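Side-chain contacts in immunity protein (Neisseria meningitidis, PDB 4Q7O), which probably protects its own bacterium by neutralising the toxin delivered in contact-dependent growth inhibition, as the immunity half of a toxin-immunity pair: residues E42-I47 against I113-F118; G51-G54 against Q59-K62; E61-T66 against G70-V75. One frame throughout, in Å; residues are numbered along the deposited sequence.

Interaction 1. Residues E42-I47 against I113-F118; sequences ECFKNI and IAISDF
Phe44 and Ile115 sit level with each other on two nearly antiparallel helices, their CA atoms 7.2 Å apart. The short helical pieces 42-46 and 113-118 run at 153° to one another with their axes 11.2 Å apart at closest approach, so this is a helix-helix interface in the helical part of the fold, bridged by side chains rather than by close backbones. The phenylalanine does most of the bridging. Its CG stands anti to the carbonyl carbon (chi1 -76°), and the ring projects across the gap onto the opposite helix. Ile115 lies over one face: its CG1 is 3.7 Å from the ring centroid of Phe44 and only 10° off the ring normal, a well-centred CH-pi contact. With CG1 anti to its own backbone nitrogen, the isoleucine chain runs back over the ring, and its CD1 reaches the Phe44 CG end while its CB sits near CE1. The outer end of the ring presses close to the opposite backbone, Phe44 CE1 coming within 3.5 Å of Ile115 N. Phe118 adds a looser touch through its CB. All four touching residues are buried, and the side-chain contacts between them are apolar. Helix 22-34 lies against Ala114 and Phe118, helix 126-139 against Ile115 and Phe118, so the pair is flanked by both helices. Away from this contact, Lys45 NZ makes a salt bridge to Glu42 OE2 within helix 37-46. At the edge of the Phe44 ring, in its plane, the methyl CB of Ala114 stands 3.8 Å from CE1.

Interaction 2. Residues G51-G54 against Q59-K62; sequences GHFG and QYEK
Phe53 and Tyr60 face each other as the hydrogen-bonded pair of an antiparallel beta hairpin, with Phe53 N giving its hydrogen to Tyr60 O at 3.1 Å and Tyr60 N returning one to Phe53 O at 2.9 Å. A third bond, Lys62 N to Gly51 O, continues the pairing where the first strand begins. The tight part lies on the face carrying Phe53 and Tyr60. Tyr60 has its CG between the backbone N and the carbonyl carbon (chi1 63°), which folds the ring back over the neighbouring strand; Phe53 CB meets one face, 3.5 Å from Tyr60 CZ, and Gly51 O lies at the ring edge. Buried Gly51 takes a positive phi (84°) suited to a residue without a side chain, and Lys62 CD packs 3.9 Å from its CA. Tyr60 OH bonds to Cys43 O and Lys62 NZ to Ile47 O. The Phe53 ring itself leads away, toward helix 37-46. The other face is looser: His52 CB and Glu61 CG are 4.1 Å apart, and Gln59 NE2 bonds to Ser90 OG. The chemistry implies a hairpin zipped by its backbone, with a largely apolar face turned to helix 37-46 and a polar, more exposed one carrying His52 and Glu61.

Interaction 3. Residues E61-T66 against G70-V75; sequences EKIDAT and GDYEEV
The loop that leaves strand 58-62 on its way to strand 86-91 folds back on itself here, and Ile63, in the segment that follows from strand 58-62, meets Tyr72 at the end of a 3-10 segment. The backbones stay well apart, with 9.6 Å between the CA atoms of Ile63 and Tyr72. Tyr72 has its CG anti to the carbonyl carbon (chi1 -63°), and its ring reaches across to Ile63. Ile63 lies over one face of it: CD1 is 4.2 Å from the Tyr72 ring centroid and 9° off the normal, a CH-pi contact over the middle of the ring. The two side chains run antiparallel, which brings Ile63 CG1 near the phenol end and places Ile63 CG2 3.9 Å from Tyr72 CE2. Ile101 of strand 98-103 touches both Ile63 and Tyr72, and the ring of Tyr88 meets that of Tyr72, which joins this surface loop to the sheet. Glu61 passes the phenol at about a right angle, its OE1 4.2 Å from Tyr72 OH. Tyr72 also opens a type I beta turn that closes at Val75, with Val75 N bonded to Tyr72 O. Further along the first segment, Asp64 forms an Asx turn: its OD1 accepts from Thr66 N and from Thr66 OG1, both reaching it from the same face of the carboxylate plane, while OD2 makes a salt bridge with Arg67. A water in the plane of the Tyr72 ring joins the two segments, 3.0 Å from Tyr72 OH and accepting a hydrogen bond from Asp64 N.

Overall arrangement
Interaction 1 is buried among the helices, interaction 2 is partly buried in the sheet, and interaction 3 lies on the surface, about 23 Å from interaction 1 between centres. Their chemistry follows that order: apolar side chains alone across the helices, backbone hydrogen bonds plus one largely apolar face in the hairpin, and an aliphatic-aromatic contact with a bridging water in the loop. Interactions 2 and 3 overlap at Glu61 and Lys62; Glu61 touches in both, Lys62 only in interaction 2. Helix 37-46 leads into strand 52-55, and a probable hydrogen bond, Gly51 N to Asn46 O at 2.8 Å, joins interactions 1 and 2. Both other contacts lie in the chain between the two helices of interaction 1.

Interaction 1. Residues E42-I47 against I113-F118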
loop_
_atom_site.group_PDB
_atom_site.type_symbol
_atom_site.label_atom_id
_atom_site.label_comp_id
_atom_site.label_asym_id
_atom_site.label_seq_id
_atom_site.Cartn_x
_atom_site.Cartn_y
_atom_site.Cartn_z
ATOM N N GLU B 42 -16.864 5.294 10.858
ATOM C CA GLU B 42 -16.723 4.497 12.080
ATOM C C GLU B 42 -15.284 4.015 12.256
ATOM O O GLU B 42 -14.757 3.996 13.373
ATOM C CB GLU B 42 -17.708 3.320 12.094
ATOM C CG GLU B 42 -19.175 3.746 12.129
ATOM C CD GLU B 42 -19.499 4.659 13.295
ATOM O OE1 GLU B 42 -19.164 4.308 14.446
ATOM O OE2 GLU B 42 -20.086 5.734 13.056
ATOM N N CYS B 43 -14.657 3.633 11.147
ATOM C CA CYS B 43 -13.238 3.292 11.136
ATOM C C CYS B 43 -12.382 4.447 11.680
ATOM O O CYS B 43 -11.491 4.231 12.497
ATOM C CB CYS B 43 -12.789 2.918 9.716
ATOM S SG CYS B 43 -11.025 2.676 9.524
ATOM N N PHE B 44 -12.671 5.674 11.246
ATOM C CA PHE B 44 -11.958 6.846 11.755
ATOM C C PHE B 44 -12.203 7.063 13.251
ATOM O O PHE B 44 -11.308 7.491 13.975
ATOM C CB PHE B 44 -12.353 8.121 10.995
ATOM C CG PHE B 44 -11.732 8.245 9.627
ATOM C CD1 PHE B 44 -10.354 8.227 9.472
ATOM C CD2 PHE B 44 -12.529 8.461 8.507
ATOM C CE1 PHE B 44 -9.785 8.372 8.217
ATOM C CE2 PHE B 44 -11.969 8.612 7.251
ATOM C CZ PHE B 44 -10.594 8.561 7.106
ATOM N N LYS B 45 -13.418 6.770 13.707
ATOM C CA LYS B 45 -13.801 7.040 15.096
ATOM C C LYS B 45 -13.264 6.040 16.108
ATOM O O LYS B 45 -12.905 6.413 17.230
ATOM C CB LYS B 45 -15.324 7.058 15.232
ATOM C CG LYS B 45 -15.979 8.283 14.675
ATOM C CD LYS B 45 -17.436 8.310 15.059
ATOM C CE LYS B 45 -18.315 8.155 13.849
ATOM N NZ LYS B 45 -19.755 8.142 14.226
ATOM N N ASN B 46 -13.234 4.768 15.721
ATOM C CA ASN B 46 -13.002 3.693 16.682
ATOM C C ASN B 46 -11.632 3.750 17.335
ATOM O O ASN B 46 -11.452 3.256 18.441
ATOM C CB ASN B 46 -13.209 2.320 16.039
ATOM C CG ASN B 46 -14.660 1.894 16.008
ATOM O OD1 ASN B 46 -15.571 2.702 16.188
ATOM N ND2 ASN B 46 -14.881 0.607 15.768
ATOM N N ILE B 47 -10.666 4.354 16.657
ATOM C CA ILE B 47 -9.328 4.463 17.223
ATOM C C ILE B 47 -9.345 5.237 18.553
ATOM O O ILE B 47 -8.558 4.952 19.449
ATOM C CB ILE B 47 -8.320 5.065 16.213
ATOM C CG1 ILE B 47 -6.876 4.769 16.645
ATOM C CG2 ILE B 47 -8.579 6.568 15.988
ATOM C CD1 ILE B 47 -5.854 5.007 15.548
ATOM N N ILE B 113 -4.285 12.675 8.773
ATOM C CA ILE B 113 -4.021 12.911 7.356
ATOM C C ILE B 113 -5.074 12.248 6.466
ATOM O O ILE B 113 -5.592 12.861 5.528
ATOM C CB ILE B 113 -2.615 12.424 6.973
ATOM C CG1 ILE B 113 -1.551 13.255 7.696
ATOM C CG2 ILE B 113 -2.407 12.505 5.472
ATOM C CD1 ILE B 113 -0.161 12.661 7.610
ATOM N N ALA B 114 -5.402 10.996 6.771
ATOM C CA ALA B 114 -6.395 10.254 5.993
ATOM C C ALA B 114 -7.780 10.897 6.030
ATOM O O ALA B 114 -8.449 10.996 5.003
ATOM C CB ALA B 114 -6.473 8.813 6.457
ATOM N N ILE B 115 -8.220 11.333 7.204
ATOM C CA ILE B 115 -9.549 11.929 7.294
ATOM C C ILE B 115 -9.578 13.294 6.601
ATOM O O ILE B 115 -10.597 13.696 6.048
ATOM C CB ILE B 115 -10.073 11.981 8.745
ATOM C CG1 ILE B 115 -11.607 12.078 8.757
ATOM C CG2 ILE B 115 -9.424 13.118 9.539
ATOM C CD1 ILE B 115 -12.196 12.008 10.162
ATOM N N SER B 116 -8.440 13.982 6.609
ATOM C CA SER B 116 -8.272 15.210 5.851
ATOM C C SER B 116 -8.435 14.948 4.353
ATOM O O SER B 116 -9.182 15.662 3.674
ATOM C CB SER B 116 -6.895 15.813 6.119
ATOM O OG SER B 116 -6.656 16.895 5.246
ATOM N N ASP B 117 -7.719 13.948 3.836
ATOM C CA ASP B 117 -7.877 13.560 2.431
ATOM C C ASP B 117 -9.345 13.294 2.119
ATOM O O ASP B 117 -9.871 13.744 1.096
ATOM C CB ASP B 117 -7.075 12.288 2.100
ATOM C CG ASP B 117 -5.569 12.520 2.013
ATOM O OD1 ASP B 117 -5.129 13.661 1.766
ATOM O OD2 ASP B 117 -4.816 11.534 2.168
ATOM N N PHE B 118 -10.008 12.569 3.013
ATOM C CA PHE B 118 -11.400 12.200 2.803
ATOM C C PHE B 118 -12.331 13.416 2.769
ATOM O O PHE B 118 -13.150 13.556 1.856
ATOM C CB PHE B 118 -11.866 11.201 3.868
ATOM C CG PHE B 118 -13.319 10.843 3.748
ATOM C CD1 PHE B 118 -13.759 10.010 2.726
ATOM C CD2 PHE B 118 -14.249 11.352 4.638
ATOM C CE1 PHE B 118 -15.103 9.687 2.605
ATOM C CE2 PHE B 118 -15.597 11.034 4.520
ATOM C CZ PHE B 118 -16.023 10.200 3.504
#

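Interaction 2. Residues G51-G54 against Q59-K62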
loop_
_atom_site.group_PDB
_atom_site.type_symbol
_atom_site.label_atom_id
_atom_site.label_comp_id
_atom_site.label_asym_id
_atom_site.label_seq_id
_atom_site.Cartn_x
_atom_site.Cartn_y
_atom_site.Cartn_z
ATOM N N GLY B 51 -10.698 1.295 20.239
ATOM C CA GLY B 51 -9.322 1.018 19.883
ATOM C C GLY B 51 -9.193 -0.080 18.837
ATOM O O GLY B 51 -8.093 -0.531 18.529
ATOM N N HIS B 52 -10.313 -0.517 18.273
ATOM C CA HIS B 52 -10.247 -1.551 17.247
ATOM C C HIS B 52 -11.356 -1.433 16.213
ATOM O O HIS B 52 -12.426 -0.888 16.481
ATOM C CB HIS B 52 -10.244 -2.950 17.877
ATOM C CG HIS B 52 -11.507 -3.287 18.604
ATOM N ND1 HIS B 52 -12.573 -3.909 17.992
ATOM C CD2 HIS B 52 -11.877 -3.080 19.888
ATOM C CE1 HIS B 52 -13.546 -4.071 18.869
ATOM N NE2 HIS B 52 -13.150 -3.580 20.029
ATOM N N PHE B 53 -11.074 -1.937 15.021
ATOM C CA PHE B 53 -12.022 -1.922 13.924
ATOM C C PHE B 53 -11.621 -3.016 12.965
ATOM O O PHE B 53 -10.437 -3.210 12.715
ATOM C CB PHE B 53 -11.972 -0.572 13.203
ATOM C CG PHE B 53 -12.821 -0.516 11.957
ATOM C CD1 PHE B 53 -14.158 -0.151 12.028
ATOM C CD2 PHE B 53 -12.277 -0.828 10.715
ATOM C CE1 PHE B 53 -14.932 -0.100 10.886
ATOM C CE2 PHE B 53 -13.049 -0.783 9.568
ATOM C CZ PHE B 53 -14.380 -0.419 9.655
ATOM N N GLY B 54 -12.600 -3.714 12.407
ATOM C CA GLY B 54 -12.293 -4.789 11.489
ATOM C C GLY B 54 -13.368 -5.034 10.450
ATOM O O GLY B 54 -14.560 -5.052 10.758
ATOM N N GLN B 59 -7.983 -4.560 9.247
ATOM C CA GLN B 59 -8.299 -4.320 10.647
ATOM C C GLN B 59 -7.184 -3.582 11.362
ATOM O O GLN B 59 -6.031 -3.581 10.920
ATOM C CB GLN B 59 -8.558 -5.642 11.376
ATOM C CG GLN B 59 -7.309 -6.504 11.505
ATOM C CD GLN B 59 -7.505 -7.713 12.402
ATOM O OE1 GLN B 59 -8.369 -7.717 13.281
ATOM N NE2 GLN B 59 -6.693 -8.742 12.190
ATOM N N TYR B 60 -7.537 -2.968 12.486
ATOM C CA TYR B 60 -6.543 -2.519 13.454
ATOM C C TYR B 60 -6.988 -2.855 14.863
ATOM O O TYR B 60 -8.183 -3.016 15.138
ATOM C CB TYR B 60 -6.210 -1.019 13.330
ATOM C CG TYR B 60 -7.370 -0.071 13.597
ATOM C CD1 TYR B 60 -7.811 0.193 14.897
ATOM C CD2 TYR B 60 -8.015 0.577 12.546
ATOM C CE1 TYR B 60 -8.877 1.061 15.141
ATOM C CE2 TYR B 60 -9.076 1.451 12.773
ATOM C CZ TYR B 60 -9.503 1.687 14.075
ATOM O OH TYR B 60 -10.551 2.550 14.326
ATOM N N GLU B 61 -6.018 -2.936 15.762
ATOM C CA GLU B 61 -6.298 -3.154 17.164
ATOM C C GLU B 61 -5.147 -2.563 17.958
ATOM O O GLU B 61 -3.986 -2.898 17.711
ATOM C CB GLU B 61 -6.429 -4.653 17.435
ATOM C CG GLU B 61 -6.849 -5.039 18.833
ATOM C CD GLU B 61 -6.838 -6.546 19.018
ATOM O OE1 GLU B 61 -6.295 -7.246 18.133
ATOM O OE2 GLU B 61 -7.374 -7.030 20.036
ATOM N N LYS B 62 -5.455 -1.663 18.885
ATOM C CA LYS B 62 -4.441 -1.219 19.831
ATOM C C LYS B 62 -3.908 -2.433 20.581
ATOM O O LYS B 62 -4.666 -3.343 20.934
ATOM C CB LYS B 62 -5.025 -0.212 20.815
ATOM C CG LYS B 62 -5.336 1.130 20.189
ATOM C CD LYS B 62 -5.815 2.124 21.227
ATOM C CE LYS B 62 -6.028 3.496 20.609
ATOM N NZ LYS B 62 -6.554 4.490 21.587
#

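Interaction 3. Residues E61-T66 against G70-V75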
loop_
_atom_site.group_PDB
_atom_site.type_symbol
_atom_site.label_atom_id
_atom_site.label_comp_id
_atom_site.label_asym_id
_atom_site.label_seq_id
_atom_site.Cartn_x
_atom_site.Cartn_y
_atom_site.Cartn_z
ATOM N N GLU B 61 -6.018 -2.936 15.762
ATOM C CA GLU B 61 -6.298 -3.154 17.164
ATOM C C GLU B 61 -5.147 -2.563 17.958
ATOM O O GLU B 61 -3.986 -2.898 17.711
ATOM C CB GLU B 61 -6.429 -4.653 17.435
ATOM C CG GLU B 61 -6.849 -5.039 18.833
ATOM C CD GLU B 61 -6.838 -6.546 19.018
ATOM O OE1 GLU B 61 -6.295 -7.246 18.133
ATOM O OE2 GLU B 61 -7.374 -7.030 20.036
ATOM N N LYS B 62 -5.455 -1.663 18.885
ATOM C CA LYS B 62 -4.441 -1.219 19.831
ATOM C C LYS B 62 -3.908 -2.433 20.581
ATOM O O LYS B 62 -4.666 -3.343 20.934
ATOM C CB LYS B 62 -5.025 -0.212 20.815
ATOM C CG LYS B 62 -5.336 1.130 20.189
ATOM C CD LYS B 62 -5.815 2.124 21.227
ATOM C CE LYS B 62 -6.028 3.496 20.609
ATOM N NZ LYS B 62 -6.554 4.490 21.587
ATOM N N ILE B 63 -2.601 -2.448 20.823
ATOM C CA ILE B 63 -1.969 -3.600 21.440
ATOM C C ILE B 63 -1.995 -3.465 22.950
ATOM O O ILE B 63 -1.498 -2.481 23.504
ATOM C CB ILE B 63 -0.528 -3.768 20.937
ATOM C CG1 ILE B 63 -0.550 -4.143 19.448
ATOM C CG2 ILE B 63 0.214 -4.827 21.748
ATOM C CD1 ILE B 63 0.800 -4.139 18.790
ATOM N N ASP B 64 -2.597 -4.448 23.612
ATOM C CA ASP B 64 -2.612 -4.491 25.063
ATOM C C ASP B 64 -1.321 -5.135 25.539
ATOM O O ASP B 64 -1.191 -6.359 25.527
ATOM C CB ASP B 64 -3.805 -5.312 25.548
ATOM C CG ASP B 64 -3.946 -5.309 27.056
ATOM O OD1 ASP B 64 -3.009 -4.876 27.759
ATOM O OD2 ASP B 64 -5.006 -5.747 27.538
ATOM N N ALA B 65 -0.374 -4.311 25.974
ATOM C CA ALA B 65 0.931 -4.816 26.394
ATOM C C ALA B 65 0.917 -5.514 27.757
ATOM O O ALA B 65 1.950 -5.995 28.213
ATOM C CB ALA B 65 1.975 -3.705 26.362
ATOM N N THR B 66 -0.237 -5.568 28.417
ATOM C CA THR B 66 -0.336 -6.385 29.628
ATOM C C THR B 66 -0.706 -7.823 29.289
ATOM O O THR B 66 -0.670 -8.692 30.156
ATOM C CB THR B 66 -1.355 -5.836 30.650
ATOM O OG1 THR B 66 -2.686 -5.959 30.130
ATOM C CG2 THR B 66 -1.056 -4.379 30.996
ATOM N N GLY B 70 3.454 -12.499 22.082
ATOM C CA GLY B 70 4.290 -13.458 21.382
ATOM C C GLY B 70 3.940 -13.662 19.920
ATOM O O GLY B 70 4.819 -13.932 19.098
ATOM N N ASP B 71 2.663 -13.532 19.577
ATOM C CA ASP B 71 2.261 -13.699 18.182
ATOM C C ASP B 71 2.474 -12.444 17.316
ATOM O O ASP B 71 2.127 -12.434 16.131
ATOM C CB ASP B 71 0.830 -14.236 18.071
ATOM C CG ASP B 71 -0.180 -13.367 18.782
ATOM O OD1 ASP B 71 0.230 -12.408 19.473
ATOM O OD2 ASP B 71 -1.394 -13.660 18.662
ATOM N N TYR B 72 3.069 -11.405 17.899
ATOM C CA TYR B 72 3.478 -10.222 17.139
ATOM C C TYR B 72 4.970 -10.230 16.798
ATOM O O TYR B 72 5.448 -9.328 16.119
ATOM C CB TYR B 72 3.188 -8.924 17.909
ATOM C CG TYR B 72 1.732 -8.633 18.205
ATOM C CD1 TYR B 72 0.812 -8.464 17.180
ATOM C CD2 TYR B 72 1.296 -8.461 19.510
ATOM C CE1 TYR B 72 -0.518 -8.167 17.450
ATOM C CE2 TYR B 72 -0.029 -8.177 19.794
ATOM C CZ TYR B 72 -0.932 -8.026 18.761
ATOM O OH TYR B 72 -2.249 -7.730 19.045
ATOM N N GLU B 73 5.701 -11.238 17.275
ATOM C CA GLU B 73 7.168 -11.220 17.217
ATOM C C GLU B 73 7.759 -11.109 15.812
ATOM O O GLU B 73 8.842 -10.545 15.630
ATOM C CB GLU B 73 7.760 -12.432 17.944
ATOM C CG GLU B 73 7.745 -12.280 19.455
ATOM C CD GLU B 73 8.225 -13.518 20.188
ATOM O OE1 GLU B 73 8.706 -14.468 19.533
ATOM O OE2 GLU B 73 8.116 -13.534 21.427
ATOM N N GLU B 74 7.042 -11.633 14.826
ATOM C CA GLU B 74 7.508 -11.648 13.438
ATOM C C GLU B 74 6.949 -10.489 12.614
ATOM O O GLU B 74 7.265 -10.353 11.431
ATOM C CB GLU B 74 7.114 -12.963 12.772
ATOM C CG GLU B 74 7.549 -14.204 13.529
ATOM C CD GLU B 74 8.987 -14.567 13.256
ATOM O OE1 GLU B 74 9.880 -13.756 13.589
ATOM O OE2 GLU B 74 9.224 -15.658 12.695
ATOM N N VAL B 75 6.109 -9.665 13.232
ATOM C CA VAL B 75 5.487 -8.541 12.542
ATOM C C VAL B 75 6.436 -7.334 12.471
ATOM O O VAL B 75 7.108 -7.011 13.462
ATOM C CB VAL B 75 4.179 -8.134 13.254
ATOM C CG1 VAL B 75 3.559 -6.890 12.610
ATOM C CG2 VAL B 75 3.195 -9.302 13.263
HETATM O O HOH W 1 -2.974 -7.052 21.880
#